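Local coordinates for cellulosome protein dockerin type I (Clostridium thermocellum, PDB 2WZ8), which probably binds plant cell-wall carbohydrate as a calcium-containing family 35 carbohydrate-binding module of a cellulosomal protein, at residues F129-T133 with S134-A138. Residues are numbered along the deposited sequence; the frame is centred on the assembly and turned at random.
Sequences FYNGT and SGSYA
Asn-131 and Ser-136 face each other across the neck of a loop, amide against hydroxymethyl. The Asn-131 side chain, its CG anti to the backbone N (chi1 -176°), reaches over to Ser-136. In one of the two modelled conformers of Ser-136, Asn-131 ND2 donates to Ser-136 OG at 3.1 Å, a bent bond (135° at the hydrogen) with the hydroxyl tilted from the amide plane. Asn-131 OD1 accepts from Thr-133 N at 3.0 Å, in the carbonyl plane, which makes an Asx turn. Ser-136 O sits over the face of the amide, 3.5 Å from Asn-131 CG, while Ser-136 CB lies to the same side of the plane, beyond its O/N edge. A type II beta turn from Thr-133 to Ser-136 forms the tip of the loop: Ser-136 N donates to Thr-133 O at 3.0 Å, approaching from above the carbonyl plane, and Gly-135 takes the positive phi (80°). Beside this bond the CB atoms of Thr-133 and Ser-136 are 3.8 Å apart. A bond from Asn-131 ND2 to Tyr-87 O helps fix the rotation of the buried amide and ties it to strand 86-92. Asn-43 OD1 accepts from Gly-135 N, and Tyr-137 meets Trp-40 edge-to-face. The loop crosses from strand 123-130 of the five-stranded sheet to strand 140-147 of the four-stranded sheet, the two sheets of the beta-sandwich expected of this family.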
loop_
_atom_site.group_PDB
_atom_site.type_symbol
_atom_site.label_atom_id
_atom_site.label_comp_id
_atom_site.label_asym_id
_atom_site.label_seq_id
_atom_site.Cartn_x
_atom_site.Cartn_y
_atom_site.Cartn_z
ATOM N N PHE A 129 2.919 3.324 3.594
ATOM C CA PHE A 129 1.508 3.087 3.861
ATOM C C PHE A 129 1.375 2.811 5.364
ATOM O O PHE A 129 2.083 1.983 5.948
ATOM C CB PHE A 129 1.046 1.837 3.094
ATOM C CG PHE A 129 0.957 2.018 1.593
ATOM C CD1 PHE A 129 -0.280 2.126 0.971
ATOM C CD2 PHE A 129 2.070 1.982 0.818
ATOM C CE1 PHE A 129 -0.363 2.241 -0.421
ATOM C CE2 PHE A 129 2.009 2.161 -0.558
ATOM C CZ PHE A 129 0.778 2.250 -1.175
ATOM N N TYR A 130 0.493 3.567 5.999
ATOM C CA TYR A 130 0.225 3.379 7.428
ATOM C C TYR A 130 -1.140 3.898 7.823
ATOM O O TYR A 130 -1.783 4.606 7.061
ATOM C CB TYR A 130 1.306 4.114 8.252
ATOM C CG TYR A 130 1.323 5.637 8.162
ATOM C CD1 TYR A 130 0.686 6.389 9.127
ATOM C CD2 TYR A 130 1.964 6.315 7.126
ATOM C CE1 TYR A 130 0.709 7.753 9.072
ATOM C CE2 TYR A 130 1.971 7.699 7.065
ATOM C CZ TYR A 130 1.338 8.406 8.031
ATOM O OH TYR A 130 1.362 9.804 8.005
ATOM N N ASN A 131 -1.582 3.544 9.016
ATOM C CA ASN A 131 -2.755 4.181 9.590
ATOM C C ASN A 131 -2.492 4.354 11.075
ATOM O O ASN A 131 -2.320 3.378 11.795
ATOM C CB ASN A 131 -4.015 3.334 9.302
ATOM C CG ASN A 131 -5.286 3.993 9.779
ATOM O OD1 ASN A 131 -5.287 4.690 10.793
ATOM N ND2 ASN A 131 -6.404 3.702 9.107
ATOM N N GLY A 132 -2.399 5.612 11.499
ATOM C CA GLY A 132 -2.020 5.968 12.862
ATOM C C GLY A 132 -3.095 5.934 13.896
ATOM O O GLY A 132 -2.820 6.104 15.099
ATOM N N THR A 133 -4.323 5.710 13.472
ATOM C CA THR A 133 -5.471 5.724 14.371
ATOM C C THR A 133 -5.624 4.376 15.070
ATOM O O THR A 133 -5.691 3.314 14.453
ATOM C CB THR A 133 -6.745 6.181 13.651
ATOM O OG1 THR A 133 -6.519 7.491 13.108
ATOM C CG2 THR A 133 -7.952 6.197 14.581
ATOM N N SER A 134 -5.646 4.416 16.400
ATOM C CA SER A 134 -5.825 3.170 17.169
ATOM C C SER A 134 -7.101 2.463 16.711
ATOM O O SER A 134 -8.163 3.075 16.579
ATOM C CB SER A 134 -5.901 3.426 18.701
ATOM O OG SER A 134 -7.216 3.799 19.063
ATOM N N GLY A 135 -6.963 1.178 16.429
ATOM C CA GLY A 135 -8.100 0.332 16.015
ATOM C C GLY A 135 -8.517 0.439 14.549
ATOM O O GLY A 135 -9.469 -0.206 14.116
ATOM N N SER A 136 -7.802 1.278 13.808
ATOM C CA SER A 136 -8.082 1.550 12.386
ATOM C C SER A 136 -6.981 0.969 11.517
ATOM O O SER A 136 -5.792 1.203 11.758
ATOM C CB SER A 136 -8.187 3.060 12.148
ATOM O OG SER A 136 -8.864 3.387 10.948
ATOM N N TYR A 137 -7.383 0.216 10.498
ATOM C CA TYR A 137 -6.428 -0.472 9.624
ATOM C C TYR A 137 -6.555 -0.043 8.175
ATOM O O TYR A 137 -7.656 0.214 7.651
ATOM C CB TYR A 137 -6.588 -1.996 9.688
ATOM C CG TYR A 137 -6.226 -2.571 11.042
ATOM C CD1 TYR A 137 -4.914 -2.928 11.335
ATOM C CD2 TYR A 137 -7.179 -2.698 12.030
ATOM C CE1 TYR A 137 -4.584 -3.427 12.571
ATOM C CE2 TYR A 137 -6.854 -3.206 13.277
ATOM C CZ TYR A 137 -5.548 -3.546 13.533
ATOM O OH TYR A 137 -5.235 -4.069 14.762
ATOM N N ALA A 138 -5.401 0.013 7.535
ATOM C CA ALA A 138 -5.318 0.073 6.066
ATOM C C ALA A 138 -5.783 -1.238 5.437
ATOM O O ALA A 138 -5.821 -2.258 6.102
ATOM C CB ALA A 138 -3.868 0.363 5.614
#